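Local coordinates for protein MamA (Candidatus Magnetobacterium bavaricum, PDB 3VTX) that belongs to the tetratricopeptide-repeat family, built mostly of stacked antiparallel helices, a fold that commonly serves as a scaffold for protein-protein contacts, at residues G23-Y28 with K47-I52; E40-L45 with I59-K64; V105-Y110 with S135-F140; A129-I134 with Q145-A150. One frame throughout, in Å; residues are numbered along the deposited sequence. Where two conformers were deposited one is given.

Interaction 1 of 4, residues G23-Y28 with K47-I52; sequences GAIRAY and KTYMDI
Ile25 meets Tyr49 by laying its CD1 methyl over one face of the tyrosine ring, a CH-pi contact with CD1 4.0 Å from the ring centroid and displaced toward the rim. The nearest ring atom is Tyr49 CE1, 3.6 Å from Ile25 CD1, and the two side chains cross at about a right angle. The CG2 branch reaches the tyrosine hydroxyl: Ile25 CG2 lies 3.6 Å from Tyr49 OH. Ile25 CG1 packs on Thr48 CG2 at 3.8 Å. Thr48 is split between two neighbours, because with chi1 at -54° its OG1 sits beside the backbone N while CG2 is anti to that N. There OG1 touches the edge of the Tyr28 ring near its plane, 3.5 Å from Tyr28 CE2. These are consecutive helices of a TPR array, 21-34 and 39-51, whose short segments run antiparallel at 161° with axes 10.4 Å apart. Further out, Thr48 OG1 is hydrogen-bonded to Lys44 O, one turn back on its own helix, and Tyr28 OH to Asp13 OD1 of helix 5-18. Tyr49 OH has a weak hydrogen bond with Lys29 NZ, and its side chain also touches Asp57 and Ala58 of helix 55-68.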
loop_
_atom_site.group_PDB
_atom_site.type_symbol
_atom_site.label_atom_id
_atom_site.label_comp_id
_atom_site.label_asym_id
_atom_site.label_seq_id
_atom_site.Cartn_x
_atom_site.Cartn_y
_atom_site.Cartn_z
ATOM N N GLY A 23 17.804 -15.881 -4.560
ATOM C CA GLY A 23 18.364 -15.803 -5.924
ATOM C C GLY A 23 17.982 -14.568 -6.738
ATOM O O GLY A 23 18.814 -14.019 -7.450
ATOM N N ALA A 24 16.724 -14.170 -6.641
ATOM C CA ALA A 24 16.196 -13.015 -7.361
ATOM C C ALA A 24 16.976 -11.818 -6.858
ATOM O O ALA A 24 17.437 -11.016 -7.629
ATOM C CB ALA A 24 14.713 -12.845 -7.123
ATOM N N ILE A 25 17.108 -11.636 -5.524
ATOM C CA ILE A 25 17.859 -10.520 -4.960
ATOM C C ILE A 25 19.333 -10.496 -5.408
ATOM O O ILE A 25 19.876 -9.450 -5.736
ATOM C CB ILE A 25 17.800 -10.615 -3.429
ATOM C CG1 ILE A 25 16.367 -10.182 -2.958
ATOM C CG2 ILE A 25 18.800 -9.660 -2.785
ATOM C CD1 ILE A 25 15.972 -10.603 -1.536
ATOM N N ARG A 26 19.964 -11.661 -5.420
ATOM C CA ARG A 26 21.330 -11.770 -5.928
ATOM C C ARG A 26 21.467 -11.261 -7.353
ATOM O O ARG A 26 22.397 -10.501 -7.643
ATOM C CB ARG A 26 21.897 -13.182 -5.777
ATOM C CG ARG A 26 22.233 -13.451 -4.366
ATOM C CD ARG A 26 22.940 -14.811 -4.136
ATOM N NE ARG A 26 21.977 -15.880 -4.043
ATOM C CZ ARG A 26 21.745 -16.801 -4.951
ATOM N NH1 ARG A 26 20.848 -17.736 -4.687
ATOM N NH2 ARG A 26 22.455 -16.831 -6.039
ATOM N N ALA A 27 20.571 -11.678 -8.218
ATOM C CA ALA A 27 20.612 -11.253 -9.587
ATOM C C ALA A 27 20.392 -9.723 -9.759
ATOM O O ALA A 27 21.137 -9.046 -10.460
ATOM C CB ALA A 27 19.599 -12.057 -10.411
ATOM N N TYR A 28 19.463 -9.132 -8.981
ATOM C CA TYR A 28 19.182 -7.727 -9.090
ATOM C C TYR A 28 20.294 -6.896 -8.519
ATOM O O TYR A 28 20.695 -5.840 -9.111
ATOM C CB TYR A 28 17.846 -7.455 -8.391
ATOM C CG TYR A 28 16.568 -8.053 -9.000
ATOM C CD1 TYR A 28 16.349 -8.111 -10.366
ATOM C CD2 TYR A 28 15.527 -8.468 -8.188
ATOM C CE1 TYR A 28 15.209 -8.665 -10.876
ATOM C CE2 TYR A 28 14.345 -8.942 -8.709
ATOM C CZ TYR A 28 14.186 -9.017 -10.056
ATOM O OH TYR A 28 13.012 -9.482 -10.534
ATOM N N LYS A 47 10.423 -4.390 -4.573
ATOM C CA LYS A 47 9.237 -5.241 -4.517
ATOM C C LYS A 47 9.528 -6.657 -3.981
ATOM O O LYS A 47 8.656 -7.254 -3.312
ATOM C CB LYS A 47 8.607 -5.338 -5.877
ATOM C CG LYS A 47 7.918 -4.135 -6.378
ATOM C CD LYS A 47 7.397 -4.343 -7.777
ATOM C CE LYS A 47 6.541 -3.148 -8.200
ATOM N NZ LYS A 47 6.074 -3.262 -9.660
ATOM N N THR A 48 10.709 -7.183 -4.318
ATOM C CA THR A 48 11.130 -8.501 -3.867
ATOM C C THR A 48 11.285 -8.501 -2.340
ATOM O O THR A 48 10.825 -9.426 -1.702
ATOM C CB THR A 48 12.362 -8.983 -4.535
ATOM O OG1 THR A 48 12.186 -8.935 -5.970
ATOM C CG2 THR A 48 12.746 -10.409 -4.096
ATOM N N TYR A 49 11.912 -7.466 -1.789
ATOM C CA TYR A 49 12.030 -7.385 -0.373
ATOM C C TYR A 49 10.649 -7.228 0.268
ATOM O O TYR A 49 10.408 -7.721 1.347
ATOM C CB TYR A 49 13.016 -6.263 0.032
ATOM C CG TYR A 49 14.484 -6.659 0.013
ATOM C CD1 TYR A 49 14.958 -7.698 0.839
ATOM C CD2 TYR A 49 15.401 -5.966 -0.770
ATOM C CE1 TYR A 49 16.288 -7.995 0.942
ATOM C CE2 TYR A 49 16.760 -6.313 -0.740
ATOM C CZ TYR A 49 17.183 -7.339 0.103
ATOM O OH TYR A 49 18.517 -7.622 0.150
ATOM N N MET A 50 9.712 -6.524 -0.367
ATOM C CA MET A 50 8.355 -6.405 0.211
ATOM C C MET A 50 7.678 -7.771 0.210
ATOM O O MET A 50 7.000 -8.079 1.185
ATOM C CB MET A 50 7.507 -5.388 -0.551
ATOM C CG MET A 50 8.000 -3.957 -0.449
ATOM S SD MET A 50 8.077 -3.268 1.196
ATOM C CE MET A 50 6.256 -2.988 1.512
ATOM N N ASP A 51 7.910 -8.568 -0.821
ATOM C CA ASP A 51 7.332 -9.917 -0.960
ATOM C C ASP A 51 7.697 -10.810 0.228
ATOM O O ASP A 51 6.899 -11.642 0.696
ATOM C CB ASP A 51 7.774 -10.601 -2.258
ATOM C CG ASP A 51 7.044 -10.119 -3.524
ATOM O OD1 ASP A 51 5.975 -9.481 -3.442
ATOM O OD2 ASP A 51 7.628 -10.432 -4.597
ATOM N N ILE A 52 8.910 -10.642 0.736
ATOM C CA ILE A 52 9.318 -11.440 1.870
ATOM C C ILE A 52 9.259 -10.770 3.228
ATOM O O ILE A 52 9.706 -11.328 4.236
ATOM C CB ILE A 52 10.633 -12.052 1.594
ATOM C CG1 ILE A 52 11.633 -10.960 1.288
ATOM C CG2 ILE A 52 10.451 -12.992 0.382
ATOM C CD1 ILE A 52 12.907 -11.415 1.029
#

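Interaction 2 of 4, residues E40-L45 with I59-K64; sequences ETLLKL and IESLKK
Leu42 and Ser61 meet where helices 39-51 and 55-68 come close together: their short segments run antiparallel at 153°, with axes 8.2 Å apart. Consistent with the small side chain at this point, Ser61 CB comes within 3.5 Å of Leu42 O. The serine hydroxyl lies against leucine carbons: Ser61 OG is 3.4 Å from Leu45 CD2. Leu45 CG, anti to its backbone N (chi1 179°), lies beside the hydroxyl as well. No hydrogen bond joins the segments in this buried core, and the contacts are van der Waals packing. Toward solvent the fit is looser. Lys64 crosses Leu42 at about a right angle and offers its aliphatic part, CB lying 4.0 Å from Leu42 CD1, while the chain beyond leads away and bends at its last torsion. On another flank a single methyl pair, Leu43 CD1 and Leu62 CD2, meets at 4.0 Å although both CB atoms point away from the opposing helix. Those two leucines continue into the next layer, Leu43 touching Glu74 and Leu62 touching Ile78 of helix 73-85, whereas Leu45 packs on Leu32 of helix 21-34. Helix 39-51 of the TPR array thus packs on both its predecessor, 21-34, and its successor, 55-68.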
loop_
_atom_site.group_PDB
_atom_site.type_symbol
_atom_site.label_atom_id
_atom_site.label_comp_id
_atom_site.label_asym_id
_atom_site.label_seq_id
_atom_site.Cartn_x
_atom_site.Cartn_y
_atom_site.Cartn_z
ATOM N N GLU A 40 14.446 0.428 -13.147
ATOM C CA GLU A 40 13.542 -0.721 -13.288
ATOM C C GLU A 40 13.942 -1.822 -12.253
ATOM O O GLU A 40 13.060 -2.448 -11.584
ATOM C CB GLU A 40 13.667 -1.330 -14.666
ATOM C CG GLU A 40 12.823 -2.509 -14.878
ATOM C CD GLU A 40 12.660 -2.945 -16.323
ATOM O OE1 GLU A 40 13.458 -2.484 -17.167
ATOM O OE2 GLU A 40 11.724 -3.753 -16.573
ATOM N N THR A 41 15.256 -2.006 -12.137
ATOM C CA THR A 41 15.861 -2.940 -11.152
ATOM C C THR A 41 15.686 -2.506 -9.712
ATOM O O THR A 41 15.373 -3.344 -8.865
ATOM C CB THR A 41 17.304 -3.271 -11.496
ATOM O OG1 THR A 41 17.277 -3.789 -12.833
ATOM C CG2 THR A 41 17.940 -4.449 -10.553
ATOM N N LEU A 42 15.843 -1.232 -9.442
ATOM C CA LEU A 42 15.607 -0.709 -8.093
ATOM C C LEU A 42 14.188 -0.994 -7.639
ATOM O O LEU A 42 13.989 -1.475 -6.501
ATOM C CB LEU A 42 15.944 0.770 -7.993
ATOM C CG LEU A 42 17.400 1.120 -7.936
ATOM C CD1 LEU A 42 17.643 2.651 -8.211
ATOM C CD2 LEU A 42 18.130 0.687 -6.628
ATOM N N LEU A 43 13.206 -0.828 -8.513
ATOM C CA LEU A 43 11.815 -1.063 -8.147
ATOM C C LEU A 43 11.581 -2.559 -7.956
ATOM O O LEU A 43 10.909 -2.976 -7.054
ATOM C CB LEU A 43 10.879 -0.504 -9.222
ATOM C CG LEU A 43 9.420 -0.661 -8.884
ATOM C CD1 LEU A 43 9.028 -0.047 -7.516
ATOM C CD2 LEU A 43 8.594 0.006 -10.058
ATOM N N LYS A 44 12.133 -3.389 -8.834
ATOM C CA LYS A 44 11.974 -4.815 -8.688
ATOM C C LYS A 44 12.644 -5.345 -7.432
ATOM O O LYS A 44 12.003 -6.217 -6.757
ATOM C CB LYS A 44 12.526 -5.589 -9.907
ATOM C CG LYS A 44 11.571 -5.553 -11.110
ATOM C CD LYS A 44 12.329 -5.995 -12.385
ATOM C CE LYS A 44 11.302 -6.166 -13.568
ATOM N NZ LYS A 44 12.012 -6.746 -14.710
ATOM N N LEU A 45 13.835 -4.834 -7.093
ATOM C CA LEU A 45 14.515 -5.292 -5.835
ATOM C C LEU A 45 13.678 -4.866 -4.628
ATOM O O LEU A 45 13.460 -5.618 -3.690
ATOM C CB LEU A 45 15.941 -4.808 -5.763
ATOM C CG LEU A 45 16.780 -5.156 -4.552
ATOM C CD1 LEU A 45 16.779 -6.695 -4.412
ATOM C CD2 LEU A 45 18.132 -4.541 -4.629
ATOM N N ILE A 59 12.982 -0.268 1.396
ATOM C CA ILE A 59 13.092 1.201 1.453
ATOM C C ILE A 59 14.495 1.668 0.976
ATOM O O ILE A 59 14.626 2.698 0.291
ATOM C CB ILE A 59 12.765 1.700 2.899
ATOM C CG1 ILE A 59 11.264 1.563 3.181
ATOM C CG2 ILE A 59 13.245 3.223 3.109
ATOM C CD1 ILE A 59 10.976 1.723 4.695
ATOM N N GLU A 60 15.546 0.880 1.244
ATOM C CA GLU A 60 16.874 1.248 0.768
ATOM C C GLU A 60 16.869 1.410 -0.747
ATOM O O GLU A 60 17.415 2.399 -1.255
ATOM C CB GLU A 60 17.947 0.198 1.206
ATOM C CG GLU A 60 17.994 0.067 2.765
ATOM C CD GLU A 60 19.030 -0.952 3.318
ATOM O OE1 GLU A 60 19.635 -1.692 2.537
ATOM O OE2 GLU A 60 19.218 -1.040 4.584
ATOM N N SER A 61 16.231 0.499 -1.498
ATOM C CA SER A 61 16.116 0.599 -2.943
ATOM C C SER A 61 15.109 1.643 -3.404
ATOM O O SER A 61 15.320 2.309 -4.388
ATOM C CB SER A 61 15.809 -0.714 -3.659
ATOM O OG SER A 61 16.947 -1.548 -3.593
ATOM N N LEU A 62 13.972 1.707 -2.745
ATOM C CA LEU A 62 12.906 2.608 -3.148
ATOM C C LEU A 62 13.386 4.064 -2.895
ATOM O O LEU A 62 13.011 4.970 -3.677
ATOM C CB LEU A 62 11.636 2.336 -2.318
ATOM C CG LEU A 62 10.997 0.974 -2.652
ATOM C CD1 LEU A 62 10.001 0.525 -1.519
ATOM C CD2 LEU A 62 10.267 1.105 -3.931
ATOM N N LYS A 63 14.148 4.352 -1.835
ATOM C CA LYS A 63 14.729 5.694 -1.624
ATOM C C LYS A 63 15.611 6.122 -2.821
ATOM O O LYS A 63 15.507 7.285 -3.321
ATOM C CB LYS A 63 15.535 5.839 -0.293
ATOM C CG LYS A 63 14.589 5.992 0.936
ATOM C CD LYS A 63 15.448 5.924 2.206
ATOM C CE LYS A 63 14.708 6.270 3.513
ATOM N NZ LYS A 63 15.763 6.092 4.691
ATOM N N LYS A 64 16.454 5.208 -3.273
ATOM C CA LYS A 64 17.345 5.451 -4.433
ATOM C C LYS A 64 16.519 5.640 -5.708
ATOM O O LYS A 64 16.794 6.562 -6.483
ATOM C CB LYS A 64 18.331 4.327 -4.632
ATOM C CG LYS A 64 19.324 4.201 -3.536
ATOM C CD LYS A 64 20.158 2.937 -3.808
ATOM C CE LYS A 64 21.109 2.512 -2.672
ATOM N NZ LYS A 64 21.721 3.725 -2.092
#

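Interaction 3 of 4, residues V105-Y110 with S135-F140; sequences VYADAY and SIKPGF
Ile136, at the C-terminal end of helix 123-136, points its side chain at the start of helix 107-119 and can be followed atom by atom. Its CB already approaches Ala107 CB, at 4.2 Å. From there the chain forks. CG2, anti to the backbone N, touches both the methyl of Ala107, CG2 to CB 3.9 Å, and the carbonyl of Val105, CG2 to O 3.7 Å. The longer branch leaves through CG1, which lies beside the backbone N (chi1 -55°), and an extended chi2 of 156° carries CD1 onward to the ring of Tyr110. There Ile136 CD1 lies 3.7 Å from Tyr110 CD1 and 3.8 Å from Tyr110 CE1, the side chains crossing at about a right angle. Ile136 CD1 also lies 3.7 Å from Val105 O. Consecutive helices of the TPR array meet here, the beginning of one against the finish of the next. Tyr106 occupies the N-cap position of helix 107-119, and Lys137 is the first residue to depart from helical geometry after 123-136. Lys137 adds one more apolar touch, its CG 3.9 Å from Ala107 CB, before the chain bends at chi2. The backbone then reverses through a type I beta turn, closed by Phe140 N to Lys137 O, and Pro138 O is hydrogen-bonded by Tyr144 OH and Lys170 NZ. Tyr110 OH is hydrogen-bonded to Thr104 O, which ties the ring that receives Ile136 to the loop just before the helix.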
loop_
_atom_site.group_PDB
_atom_site.type_symbol
_atom_site.label_atom_id
_atom_site.label_comp_id
_atom_site.label_asym_id
_atom_site.label_seq_id
_atom_site.Cartn_x
_atom_site.Cartn_y
_atom_site.Cartn_z
ATOM N N VAL A 105 -6.818 9.149 -8.382
ATOM C CA VAL A 105 -7.774 8.091 -8.138
ATOM C C VAL A 105 -7.171 6.747 -7.559
ATOM O O VAL A 105 -7.716 5.639 -7.751
ATOM C CB VAL A 105 -8.706 7.868 -9.317
ATOM C CG1 VAL A 105 -9.546 9.126 -9.508
ATOM C CG2 VAL A 105 -7.948 7.463 -10.584
ATOM N N TYR A 106 -6.043 6.856 -6.842
ATOM C CA TYR A 106 -5.295 5.694 -6.430
ATOM C C TYR A 106 -5.905 5.219 -5.107
ATOM O O TYR A 106 -5.449 5.611 -4.015
ATOM C CB TYR A 106 -3.843 6.041 -6.149
ATOM C CG TYR A 106 -2.833 4.904 -6.136
ATOM C CD1 TYR A 106 -3.195 3.566 -6.014
ATOM C CD2 TYR A 106 -1.491 5.205 -6.215
ATOM C CE1 TYR A 106 -2.236 2.546 -5.975
ATOM C CE2 TYR A 106 -0.520 4.203 -6.236
ATOM C CZ TYR A 106 -0.896 2.892 -6.110
ATOM O OH TYR A 106 0.031 1.940 -6.146
ATOM N N ALA A 107 -6.896 4.363 -5.201
ATOM C CA ALA A 107 -7.650 3.997 -3.976
ATOM C C ALA A 107 -6.807 3.357 -2.900
ATOM O O ALA A 107 -7.024 3.617 -1.736
ATOM C CB ALA A 107 -8.794 3.041 -4.372
ATOM N N ASP A 108 -5.864 2.504 -3.256
ATOM C CA ASP A 108 -5.012 1.880 -2.254
ATOM C C ASP A 108 -4.193 2.870 -1.448
ATOM O O ASP A 108 -4.002 2.671 -0.221
ATOM C CB ASP A 108 -4.093 0.848 -2.883
ATOM C CG ASP A 108 -4.789 -0.537 -3.029
ATOM O OD1 ASP A 108 -5.113 -1.244 -2.001
ATOM O OD2 ASP A 108 -4.895 -0.924 -4.197
ATOM N N ALA A 109 -3.746 3.912 -2.114
ATOM C CA ALA A 109 -2.990 4.952 -1.489
ATOM C C ALA A 109 -3.818 5.769 -0.553
ATOM O O ALA A 109 -3.325 6.119 0.531
ATOM C CB ALA A 109 -2.339 5.866 -2.577
ATOM N N TYR A 110 -5.049 6.120 -0.936
ATOM C CA TYR A 110 -5.883 6.910 -0.057
ATOM C C TYR A 110 -6.212 6.044 1.190
ATOM O O TYR A 110 -6.244 6.575 2.305
ATOM C CB TYR A 110 -7.201 7.288 -0.649
ATOM C CG TYR A 110 -7.143 8.456 -1.623
ATOM C CD1 TYR A 110 -7.241 8.219 -2.966
ATOM C CD2 TYR A 110 -6.989 9.747 -1.179
ATOM C CE1 TYR A 110 -7.216 9.297 -3.870
ATOM C CE2 TYR A 110 -6.951 10.848 -2.094
ATOM C CZ TYR A 110 -7.051 10.563 -3.437
ATOM O OH TYR A 110 -7.090 11.640 -4.384
ATOM N N SER A 135 -15.337 6.735 -2.511
ATOM C CA SER A 135 -15.798 7.417 -3.761
ATOM C C SER A 135 -15.265 6.688 -4.982
ATOM O O SER A 135 -15.925 6.669 -6.060
ATOM C CB SER A 135 -15.459 8.899 -3.756
ATOM O OG SER A 135 -14.064 9.125 -3.916
ATOM N N ILE A 136 -14.094 6.077 -4.872
ATOM C CA ILE A 136 -13.478 5.331 -5.964
ATOM C C ILE A 136 -13.950 3.909 -5.982
ATOM O O ILE A 136 -14.166 3.350 -7.052
ATOM C CB ILE A 136 -11.888 5.394 -5.867
ATOM C CG1 ILE A 136 -11.415 6.847 -5.808
ATOM C CG2 ILE A 136 -11.212 4.695 -7.017
ATOM C CD1 ILE A 136 -9.999 6.976 -5.115
ATOM N N LYS A 137 -13.998 3.233 -4.818
ATOM C CA LYS A 137 -14.384 1.842 -4.685
ATOM C C LYS A 137 -15.501 1.723 -3.635
ATOM O O LYS A 137 -15.268 1.377 -2.446
ATOM C CB LYS A 137 -13.226 0.993 -4.198
ATOM C CG LYS A 137 -12.033 1.042 -5.149
ATOM C CD LYS A 137 -12.265 0.120 -6.326
ATOM C CE LYS A 137 -10.921 -0.106 -7.140
ATOM N NZ LYS A 137 -11.005 -1.394 -7.932
ATOM N N PRO A 138 -16.738 2.062 -4.029
ATOM C CA PRO A 138 -17.829 1.999 -3.041
ATOM C C PRO A 138 -18.138 0.616 -2.509
ATOM O O PRO A 138 -18.832 0.471 -1.467
ATOM C CB PRO A 138 -19.014 2.637 -3.791
ATOM C CG PRO A 138 -18.675 2.521 -5.212
ATOM C CD PRO A 138 -17.197 2.475 -5.358
ATOM N N GLY A 139 -17.662 -0.437 -3.156
ATOM C CA GLY A 139 -17.825 -1.786 -2.642
ATOM C C GLY A 139 -16.806 -2.279 -1.599
ATOM O O GLY A 139 -16.886 -3.380 -1.118
ATOM N N PHE A 140 -15.814 -1.446 -1.305
ATOM C CA PHE A 140 -14.771 -1.825 -0.343
ATOM C C PHE A 140 -15.284 -1.689 1.117
ATOM O O PHE A 140 -15.259 -0.593 1.680
ATOM C CB PHE A 140 -13.526 -0.963 -0.536
ATOM C CG PHE A 140 -12.374 -1.381 0.377
ATOM C CD1 PHE A 140 -12.087 -2.692 0.618
ATOM C CD2 PHE A 140 -11.561 -0.415 0.925
ATOM C CE1 PHE A 140 -11.018 -3.058 1.427
ATOM C CE2 PHE A 140 -10.520 -0.803 1.778
ATOM C CZ PHE A 140 -10.231 -2.061 1.995
#

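Interaction 4 of 4, residues A129-I134 with Q145-A150; sequences AYEKTI and QSIGLA
Where Tyr130 and Ile147 face each other, the segments of helices 123-136 and 141-153 run antiparallel at 162°, their axes 9.9 Å apart. The tyrosine slides past the isoleucine in the opposite direction, and the fit at its root is tight: Tyr130 CB is 3.3 Å from Ile147 CG1. Farther along, the ring lies against Ser146, whose CB sits over one face in a CH-pi contact, 3.7 Å from the ring centroid and 17° off the normal. Ala150 CB approaches the ring edge near its plane. A water bridges the tyrosine hydroxyl to the opposing backbone, 2.8 Å from Tyr130 OH and donating to Ser146 O, so Ser146 O accepts a hydrogen bond from the water as well as its helical bond from Ala150 N. Toward the other end, Ile134 and Ile147 meet tip to tip, CD1 to CD1 at 3.5 Å; an extended chi2 of 169° sends the Ile147 methyl out to this point. Ser146 OG turns elsewhere, hydrogen-bonded to Tyr111 OH and Arg142 O. The preceding helix of the TPR array, 107-119, backs the contact through Tyr111 and Leu115 on Tyr130 and Asp118 on Ala150, while the next helix, 157-169, puts Tyr163 against Ile147.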
loop_
_atom_site.group_PDB
_atom_site.type_symbol
_atom_site.label_atom_id
_atom_site.label_comp_id
_atom_site.label_asym_id
_atom_site.label_seq_id
_atom_site.Cartn_x
_atom_site.Cartn_y
_atom_site.Cartn_z
ATOM N N ALA A 129 -9.659 10.716 3.832
ATOM C CA ALA A 129 -8.977 9.757 2.939
ATOM C C ALA A 129 -9.862 8.528 2.728
ATOM O O ALA A 129 -9.987 7.954 1.632
ATOM C CB ALA A 129 -7.617 9.287 3.588
ATOM N N TYR A 130 -10.510 8.046 3.792
ATOM C CA TYR A 130 -11.414 6.914 3.597
ATOM C C TYR A 130 -12.649 7.221 2.693
ATOM O O TYR A 130 -13.122 6.317 1.969
ATOM C CB TYR A 130 -11.954 6.374 4.931
ATOM C CG TYR A 130 -10.919 5.912 5.941
ATOM C CD1 TYR A 130 -9.838 5.161 5.552
ATOM C CD2 TYR A 130 -11.090 6.175 7.326
ATOM C CE1 TYR A 130 -8.928 4.655 6.517
ATOM C CE2 TYR A 130 -10.162 5.699 8.304
ATOM C CZ TYR A 130 -9.065 4.993 7.856
ATOM O OH TYR A 130 -8.235 4.402 8.795
ATOM N N GLU A 131 -13.189 8.426 2.847
ATOM C CA GLU A 131 -14.304 8.900 2.042
ATOM C C GLU A 131 -13.869 8.884 0.575
ATOM O O GLU A 131 -14.635 8.412 -0.298
ATOM C CB GLU A 131 -14.726 10.292 2.501
ATOM C CG GLU A 131 -15.561 10.220 3.770
ATOM C CD GLU A 131 -15.988 11.536 4.306
ATOM O OE1 GLU A 131 -15.346 12.565 3.978
ATOM O OE2 GLU A 131 -16.993 11.551 5.068
ATOM N N LYS A 132 -12.641 9.313 0.330
ATOM C CA LYS A 132 -12.124 9.323 -1.053
ATOM C C LYS A 132 -12.009 7.925 -1.521
ATOM O O LYS A 132 -12.330 7.655 -2.656
ATOM C CB LYS A 132 -10.786 10.022 -1.152
ATOM C CG LYS A 132 -10.302 10.323 -2.514
ATOM C CD LYS A 132 -11.108 11.443 -3.217
ATOM C CE LYS A 132 -10.586 11.583 -4.685
ATOM N NZ LYS A 132 -11.550 12.354 -5.555
ATOM N N THR A 133 -11.537 6.978 -0.653
ATOM C CA THR A 133 -11.444 5.582 -0.982
ATOM C C THR A 133 -12.774 5.016 -1.419
ATOM O O THR A 133 -12.852 4.315 -2.409
ATOM C CB THR A 133 -10.880 4.704 0.185
ATOM O OG1 THR A 133 -9.576 5.221 0.590
ATOM C CG2 THR A 133 -10.797 3.236 -0.162
ATOM N N ILE A 134 -13.814 5.307 -0.666
ATOM C CA ILE A 134 -15.140 4.821 -0.967
ATOM C C ILE A 134 -15.706 5.510 -2.254
ATOM O O ILE A 134 -16.478 4.884 -2.968
ATOM C CB ILE A 134 -16.094 5.084 0.197
ATOM C CG1 ILE A 134 -15.710 4.074 1.303
ATOM C CG2 ILE A 134 -17.570 4.950 -0.256
ATOM C CD1 ILE A 134 -16.414 4.393 2.665
ATOM N N GLN A 145 -15.910 0.325 7.680
ATOM C CA GLN A 145 -15.559 -0.047 9.041
ATOM C C GLN A 145 -14.527 0.955 9.604
ATOM O O GLN A 145 -14.633 1.378 10.736
ATOM C CB GLN A 145 -15.016 -1.483 9.084
ATOM C CG GLN A 145 -15.970 -2.544 8.675
ATOM C CD GLN A 145 -15.246 -3.897 8.571
ATOM O OE1 GLN A 145 -14.739 -4.393 9.614
ATOM N NE2 GLN A 145 -15.001 -4.405 7.354
ATOM N N SER A 146 -13.526 1.245 8.807
ATOM C CA SER A 146 -12.417 2.160 9.195
ATOM C C SER A 146 -12.948 3.558 9.502
ATOM O O SER A 146 -12.497 4.203 10.500
ATOM C CB SER A 146 -11.309 2.198 8.146
ATOM O OG SER A 146 -10.674 0.949 8.062
ATOM N N ILE A 147 -13.926 4.042 8.703
ATOM C CA ILE A 147 -14.618 5.287 9.038
ATOM C C ILE A 147 -15.282 5.215 10.399
ATOM O O ILE A 147 -15.115 6.109 11.228
ATOM C CB ILE A 147 -15.579 5.796 7.960
ATOM C CG1 ILE A 147 -14.770 6.132 6.695
ATOM C CG2 ILE A 147 -16.413 6.991 8.539
ATOM C CD1 ILE A 147 -15.713 6.381 5.475
ATOM N N GLY A 148 -15.953 4.132 10.642
ATOM C CA GLY A 148 -16.606 3.897 11.948
ATOM C C GLY A 148 -15.596 4.004 13.082
ATOM O O GLY A 148 -15.860 4.650 14.130
ATOM N N LEU A 149 -14.413 3.392 12.878
ATOM C CA LEU A 149 -13.415 3.378 13.966
ATOM C C LEU A 149 -12.908 4.819 14.213
ATOM O O LEU A 149 -12.673 5.242 15.358
ATOM C CB LEU A 149 -12.292 2.474 13.642
ATOM C CG LEU A 149 -11.113 2.398 14.669
ATOM C CD1 LEU A 149 -11.665 1.726 15.937
ATOM C CD2 LEU A 149 -9.941 1.601 14.139
ATOM N N ALA A 150 -12.703 5.554 13.139
ATOM C CA ALA A 150 -12.253 6.972 13.257
ATOM C C ALA A 150 -13.259 7.802 14.011
ATOM O O ALA A 150 -12.862 8.636 14.858
ATOM C CB ALA A 150 -11.915 7.587 11.893
HETATM O O HOH W 1 -9.764 3.920 11.107
#

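In the fold
The four contacts form two couples on opposite sides of the chain's centre. Interactions 1 and 2 share helix 39-51 and have centres 10 Å apart; they merge where Ile25 CG1 meets Leu45 CD1 at 3.8 Å and Tyr28 CZ meets Lys44 CB, also at 3.8 Å. Interactions 3 and 4 share helix 123-136, again with centres 10 Å apart, and join where Tyr110 CZ packs on Lys132 CG at 3.4 Å. Within each couple the segments alternate along the chain, so each shared helix packs on both its predecessor and its successor. Between couples there is no touch: the nearest atoms of interaction 3 are about 9 Å from both interaction 1 and interaction 2.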